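PDB 3CZP: Polyphosphate:AMP phosphotransferase from Pseudomonas aeruginosa PAO1, which transfers phosphate from inorganic polyphosphate to AMP, and less efficiently to GMP, yielding ADP or GDP in a magnesium-dependent reaction. Local coordinates for residues A[88-99]-A[343-354]. Residues are numbered along the deposited sequence; the frame is centred on the assembly and turned at random.
Sequences PPQWRFWRRLPP and AQPYLWRFWRHI. With ACT (acetate ion), chain F.
Trp-94 and Trp-351 meet face to face where the two fused PPK2 domains of one chain join, a worked example of how a duplicated motif can pair with its own copy. Their five-membered rings stack with centroids 3.5 Å apart and planes 18° from parallel, while the two side chains run at roughly a right angle to each other. Apolar neighbours pack against both indoles. The six-membered ring of Trp-94 reaches Pro-345 CG through CZ3 (3.8 Å) and Leu-347 CB through CH2 (3.7 Å); on the other flank, the benzo edge of Trp-351 receives Pro-88 CB at CZ3 (4.0 Å).

Polar links flank the stack at one edge and continue beyond it. Gln-90, its chain extended from a CG anti to the backbone N (chi1 -156°), presents OE1 to Trp-94 NE1 in a nearly straight bond (2.8 Å, 171°), and a water joins the same OE1 to Trp-351 NE1. At the far end Gln-344 NE2 donates to Leu-97 O from above the carbonyl plane (3.2 Å). Another water accepts from Trp-348 NE1 and lies within donating distance of Arg-95 O and Leu-97 O.

Charged groups lead outward: Arg-95 and Arg-352 form salt bridges with Glu-83 and Glu-340 of the second subunit, respectively. The Trp-Arg-Phe-Trp-Arg sequence occurs in both segments, on the short helices 91-96 and 348-351, and the two copies form a pseudo-symmetric interface between tandem P-loop kinase-like domains.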
loop_
_atom_site.group_PDB
_atom_site.type_symbol
_atom_site.label_atom_id
_atom_site.label_comp_id
_atom_site.label_asym_id
_atom_site.label_seq_id
_atom_site.Cartn_x
_atom_site.Cartn_y
_atom_site.Cartn_z
ATOM N N PRO A 88 15.083 4.667 -0.729
ATOM C CA PRO A 88 16.078 4.229 -1.704
ATOM C C PRO A 88 15.482 4.021 -3.100
ATOM O O PRO A 88 14.282 3.766 -3.200
ATOM C CB PRO A 88 16.605 2.940 -1.117
ATOM C CG PRO A 88 16.231 3.022 0.388
ATOM C CD PRO A 88 15.004 3.771 0.447
ATOM N N PRO A 89 16.262 4.334 -4.150
ATOM C CA PRO A 89 15.768 4.307 -5.526
ATOM C C PRO A 89 14.992 3.070 -5.938
ATOM O O PRO A 89 14.112 3.198 -6.774
ATOM C CB PRO A 89 17.044 4.431 -6.393
ATOM C CG PRO A 89 18.176 4.571 -5.469
ATOM C CD PRO A 89 17.623 4.913 -4.115
ATOM N N GLN A 90 15.354 1.915 -5.410
ATOM C CA GLN A 90 14.721 0.645 -5.762
ATOM C C GLN A 90 13.250 0.494 -5.227
ATOM O O GLN A 90 12.417 -0.203 -5.841
ATOM C CB GLN A 90 15.582 -0.523 -5.231
ATOM C CG GLN A 90 15.347 -1.833 -6.041
ATOM C CD GLN A 90 16.333 -2.940 -5.738
ATOM O OE1 GLN A 90 16.110 -3.699 -4.811
ATOM N NE2 GLN A 90 17.389 -3.096 -6.582
ATOM N N TRP A 91 12.948 1.173 -4.123
ATOM C CA TRP A 91 11.658 1.079 -3.445
ATOM C C TRP A 91 10.480 1.319 -4.381
ATOM O O TRP A 91 9.476 0.634 -4.322
ATOM C CB TRP A 91 11.656 2.078 -2.288
ATOM C CG TRP A 91 10.425 2.042 -1.426
ATOM C CD1 TRP A 91 10.187 1.222 -0.335
ATOM C CD2 TRP A 91 9.297 2.897 -1.540
ATOM N NE1 TRP A 91 8.955 1.507 0.190
ATOM C CE2 TRP A 91 8.394 2.538 -0.521
ATOM C CE3 TRP A 91 8.999 3.985 -2.345
ATOM C CZ2 TRP A 91 7.188 3.210 -0.333
ATOM C CZ3 TRP A 91 7.803 4.627 -2.185
ATOM C CH2 TRP A 91 6.907 4.253 -1.192
ATOM N N ARG A 92 10.573 2.337 -5.211
ATOM C CA ARG A 92 9.475 2.687 -6.063
ATOM C C ARG A 92 9.128 1.631 -7.084
ATOM O O ARG A 92 7.973 1.575 -7.563
ATOM C CB ARG A 92 9.802 3.937 -6.820
ATOM C CG ARG A 92 10.879 3.767 -7.802
ATOM C CD ARG A 92 11.175 5.121 -8.479
ATOM N NE ARG A 92 11.994 5.903 -7.568
ATOM C CZ ARG A 92 12.531 7.080 -7.857
ATOM N NH1 ARG A 92 12.337 7.650 -9.046
ATOM N NH2 ARG A 92 13.307 7.662 -6.964
ATOM N N PHE A 93 10.120 0.841 -7.508
ATOM C CA PHE A 93 9.832 -0.285 -8.393
ATOM C C PHE A 93 9.167 -1.418 -7.615
ATOM O O PHE A 93 8.169 -2.054 -8.054
ATOM C CB PHE A 93 11.127 -0.777 -9.039
ATOM C CG PHE A 93 11.808 0.270 -9.855
ATOM C CD1 PHE A 93 11.138 0.880 -10.903
ATOM C CD2 PHE A 93 13.096 0.643 -9.593
ATOM C CE1 PHE A 93 11.729 1.851 -11.640
ATOM C CE2 PHE A 93 13.699 1.631 -10.366
ATOM C CZ PHE A 93 12.986 2.222 -11.377
ATOM N N TRP A 94 9.678 -1.707 -6.447
ATOM C CA TRP A 94 9.048 -2.780 -5.600
ATOM C C TRP A 94 7.579 -2.479 -5.327
ATOM O O TRP A 94 6.709 -3.371 -5.373
ATOM C CB TRP A 94 9.774 -2.911 -4.238
ATOM C CG TRP A 94 11.132 -3.617 -4.271
ATOM C CD1 TRP A 94 12.347 -3.037 -4.384
ATOM C CD2 TRP A 94 11.359 -5.027 -4.220
ATOM N NE1 TRP A 94 13.335 -4.012 -4.409
ATOM C CE2 TRP A 94 12.744 -5.241 -4.332
ATOM C CE3 TRP A 94 10.522 -6.124 -4.142
ATOM C CZ2 TRP A 94 13.322 -6.524 -4.288
ATOM C CZ3 TRP A 94 11.112 -7.409 -4.096
ATOM C CH2 TRP A 94 12.487 -7.577 -4.169
ATOM N N ARG A 95 7.286 -1.202 -5.098
ATOM C CA ARG A 95 5.966 -0.740 -4.794
ATOM C C ARG A 95 4.969 -1.066 -5.915
ATOM O O ARG A 95 3.761 -1.313 -5.643
ATOM C CB ARG A 95 5.969 0.768 -4.451
ATOM C CG ARG A 95 4.600 1.332 -4.361
ATOM C CD ARG A 95 4.362 2.437 -3.437
ATOM N NE ARG A 95 4.644 3.712 -4.034
ATOM C CZ ARG A 95 4.244 4.867 -3.528
ATOM N NH1 ARG A 95 3.477 4.937 -2.455
ATOM N NH2 ARG A 95 4.578 5.972 -4.142
ATOM N N ARG A 96 5.439 -1.082 -7.167
ATOM C CA ARG A 96 4.546 -1.308 -8.332
ATOM C C ARG A 96 4.647 -2.665 -8.969
ATOM O O ARG A 96 4.036 -2.899 -10.026
ATOM C CB ARG A 96 4.779 -0.276 -9.450
ATOM C CG ARG A 96 4.692 1.179 -9.060
ATOM C CD ARG A 96 3.441 1.479 -8.320
ATOM N NE ARG A 96 3.456 2.898 -7.917
ATOM C CZ ARG A 96 2.575 3.496 -7.086
ATOM N NH1 ARG A 96 1.573 2.808 -6.506
ATOM N NH2 ARG A 96 2.681 4.822 -6.854
ATOM N N LEU A 97 5.306 -3.616 -8.321
ATOM C CA LEU A 97 5.356 -4.940 -8.904
ATOM C C LEU A 97 3.927 -5.497 -9.009
ATOM O O LEU A 97 3.132 -5.298 -8.090
ATOM C CB LEU A 97 6.317 -5.843 -8.160
ATOM C CG LEU A 97 7.781 -5.429 -8.150
ATOM C CD1 LEU A 97 8.536 -6.425 -7.305
ATOM C CD2 LEU A 97 8.479 -5.344 -9.549
ATOM N N PRO A 98 3.581 -6.193 -10.146
ATOM C CA PRO A 98 2.235 -6.752 -10.241
ATOM C C PRO A 98 2.185 -8.060 -9.498
ATOM O O PRO A 98 3.151 -8.778 -9.491
ATOM C CB PRO A 98 2.073 -7.030 -11.730
ATOM C CG PRO A 98 3.494 -7.189 -12.218
ATOM C CD PRO A 98 4.411 -6.556 -11.308
ATOM N N PRO A 99 1.066 -8.361 -8.848
ATOM C CA PRO A 99 0.890 -9.608 -8.130
ATOM C C PRO A 99 0.807 -10.835 -9.061
ATOM O O PRO A 99 0.522 -10.734 -10.269
ATOM C CB PRO A 99 -0.430 -9.393 -7.378
ATOM C CG PRO A 99 -1.097 -8.200 -8.052
ATOM C CD PRO A 99 -0.088 -7.453 -8.802
ATOM N N ALA A 343 1.406 -12.930 -2.633
ATOM C CA ALA A 343 1.237 -12.706 -4.082
ATOM C C ALA A 343 2.453 -12.007 -4.669
ATOM O O ALA A 343 2.484 -11.727 -5.865
ATOM C CB ALA A 343 0.003 -11.875 -4.331
ATOM N N GLN A 344 3.477 -11.734 -3.844
ATOM C CA GLN A 344 4.648 -10.915 -4.287
ATOM C C GLN A 344 5.952 -11.651 -3.930
ATOM O O GLN A 344 5.944 -12.602 -3.156
ATOM C CB GLN A 344 4.586 -9.600 -3.583
ATOM C CG GLN A 344 3.410 -8.792 -3.935
ATOM C CD GLN A 344 3.595 -8.062 -5.278
ATOM O OE1 GLN A 344 4.690 -8.058 -5.828
ATOM N NE2 GLN A 344 2.545 -7.504 -5.797
ATOM N N PRO A 345 7.084 -11.260 -4.530
ATOM C CA PRO A 345 8.340 -11.879 -4.152
ATOM C C PRO A 345 8.719 -11.567 -2.695
ATOM O O PRO A 345 8.337 -10.535 -2.152
ATOM C CB PRO A 345 9.353 -11.206 -5.068
ATOM C CG PRO A 345 8.718 -10.042 -5.503
ATOM C CD PRO A 345 7.294 -10.281 -5.594
ATOM N N TYR A 346 9.450 -12.482 -2.097
ATOM C CA TYR A 346 9.798 -12.439 -0.671
ATOM C C TYR A 346 10.129 -11.050 -0.077
ATOM O O TYR A 346 9.511 -10.656 0.920
ATOM C CB TYR A 346 10.961 -13.397 -0.396
ATOM C CG TYR A 346 11.363 -13.476 1.056
ATOM C CD1 TYR A 346 10.488 -14.020 2.021
ATOM C CD2 TYR A 346 12.599 -13.043 1.478
ATOM C CE1 TYR A 346 10.851 -14.082 3.400
ATOM C CE2 TYR A 346 12.967 -13.136 2.831
ATOM C CZ TYR A 346 12.098 -13.661 3.772
ATOM O OH TYR A 346 12.489 -13.720 5.110
ATOM N N LEU A 347 11.062 -10.296 -0.664
ATOM C CA LEU A 347 11.498 -9.013 -0.011
ATOM C C LEU A 347 10.499 -7.900 -0.113
ATOM O O LEU A 347 10.659 -6.884 0.539
ATOM C CB LEU A 347 12.844 -8.537 -0.568
ATOM C CG LEU A 347 14.002 -9.467 -0.145
ATOM C CD1 LEU A 347 15.288 -9.169 -0.884
ATOM C CD2 LEU A 347 14.137 -9.507 1.470
ATOM N N TRP A 348 9.509 -8.024 -0.997
ATOM C CA TRP A 348 8.445 -7.028 -1.126
ATOM C C TRP A 348 7.822 -6.619 0.214
ATOM O O TRP A 348 7.588 -5.420 0.472
ATOM C CB TRP A 348 7.380 -7.566 -2.115
ATOM C CG TRP A 348 6.293 -6.606 -2.473
ATOM C CD1 TRP A 348 6.226 -5.767 -3.555
ATOM C CD2 TRP A 348 5.046 -6.470 -1.794
ATOM N NE1 TRP A 348 5.056 -5.059 -3.552
ATOM C CE2 TRP A 348 4.294 -5.490 -2.493
ATOM C CE3 TRP A 348 4.486 -7.076 -0.665
ATOM C CZ2 TRP A 348 3.013 -5.102 -2.085
ATOM C CZ3 TRP A 348 3.184 -6.712 -0.288
ATOM C CH2 TRP A 348 2.479 -5.725 -0.990
ATOM N N ARG A 349 7.556 -7.615 1.051
ATOM C CA ARG A 349 6.958 -7.389 2.358
ATOM C C ARG A 349 7.852 -6.529 3.242
ATOM O O ARG A 349 7.348 -5.793 4.090
ATOM C CB ARG A 349 6.664 -8.722 3.051
ATOM C CG ARG A 349 7.863 -9.651 3.143
ATOM C CD ARG A 349 7.463 -11.020 3.669
ATOM N NE ARG A 349 7.054 -11.921 2.595
ATOM C CZ ARG A 349 6.957 -13.240 2.723
ATOM N NH1 ARG A 349 7.241 -13.819 3.882
ATOM N NH2 ARG A 349 6.578 -13.982 1.691
ATOM N N PHE A 350 9.164 -6.621 3.048
ATOM C CA PHE A 350 10.086 -5.826 3.859
ATOM C C PHE A 350 10.324 -4.459 3.296
ATOM O O PHE A 350 10.353 -3.503 4.047
ATOM C CB PHE A 350 11.390 -6.598 4.061
ATOM C CG PHE A 350 11.116 -7.915 4.673
ATOM C CD1 PHE A 350 10.731 -7.965 5.981
ATOM C CD2 PHE A 350 11.142 -9.083 3.913
ATOM C CE1 PHE A 350 10.409 -9.189 6.584
ATOM C CE2 PHE A 350 10.819 -10.325 4.517
ATOM C CZ PHE A 350 10.409 -10.348 5.805
ATOM N N TRP A 351 10.500 -4.367 1.983
ATOM C CA TRP A 351 10.668 -3.070 1.320
ATOM C C TRP A 351 9.542 -2.070 1.660
ATOM O O TRP A 351 9.748 -0.831 1.645
ATOM C CB TRP A 351 10.794 -3.273 -0.213
ATOM C CG TRP A 351 12.195 -3.441 -0.706
ATOM C CD1 TRP A 351 12.789 -4.618 -1.078
ATOM C CD2 TRP A 351 13.203 -2.432 -0.811
ATOM N NE1 TRP A 351 14.093 -4.391 -1.445
ATOM C CE2 TRP A 351 14.360 -3.051 -1.324
ATOM C CE3 TRP A 351 13.241 -1.053 -0.535
ATOM C CZ2 TRP A 351 15.552 -2.342 -1.555
ATOM C CZ3 TRP A 351 14.416 -0.367 -0.768
ATOM C CH2 TRP A 351 15.546 -1.004 -1.285
ATOM N N ARG A 352 8.338 -2.592 1.811
ATOM C CA ARG A 352 7.134 -1.800 2.019
ATOM C C ARG A 352 7.213 -1.116 3.358
ATOM O O ARG A 352 6.540 -0.144 3.586
ATOM C CB ARG A 352 5.849 -2.664 1.906
ATOM C CG ARG A 352 5.596 -3.476 3.132
ATOM C CD ARG A 352 4.467 -4.493 3.037
ATOM N NE ARG A 352 3.129 -3.914 2.839
ATOM C CZ ARG A 352 2.002 -4.631 2.940
ATOM N NH1 ARG A 352 2.044 -5.924 3.249
ATOM N NH2 ARG A 352 0.821 -4.084 2.702
ATOM N N HIS A 353 8.049 -1.630 4.245
ATOM C CA HIS A 353 8.269 -1.032 5.537
ATOM C C HIS A 353 9.527 -0.224 5.708
ATOM O O HIS A 353 9.807 0.201 6.828
ATOM C CB HIS A 353 8.296 -2.130 6.607
ATOM C CG HIS A 353 6.969 -2.734 6.833
ATOM N ND1 HIS A 353 5.902 -2.006 7.288
ATOM C CD2 HIS A 353 6.516 -3.991 6.612
ATOM C CE1 HIS A 353 4.839 -2.789 7.349
ATOM N NE2 HIS A 353 5.194 -4.006 6.967
ATOM N N ILE A 354 10.285 0.015 4.645
ATOM C CA ILE A 354 11.569 0.725 4.792
ATOM C C ILE A 354 11.317 2.171 5.114
ATOM O O ILE A 354 10.452 2.784 4.526
ATOM C CB ILE A 354 12.399 0.569 3.523
ATOM C CG1 ILE A 354 12.958 -0.869 3.471
ATOM C CG2 ILE A 354 13.442 1.679 3.370
ATOM C CD1 ILE A 354 13.985 -1.160 4.527
HETATM C C ACT F . -0.191 5.640 -4.042
HETATM O O ACT F . 0.050 5.211 -5.175
HETATM O OXT ACT F . -0.073 6.869 -3.937
HETATM C CH3 ACT F . -0.580 4.753 -2.904
HETATM O O HOH W 1 16.482 -5.589 -2.854
HETATM O O HOH W 2 8.246 2.092 2.925
HETATM O O HOH W 3 3.164 -3.959 -5.669
HETATM O O HOH W 4 5.252 -9.533 -8.177
#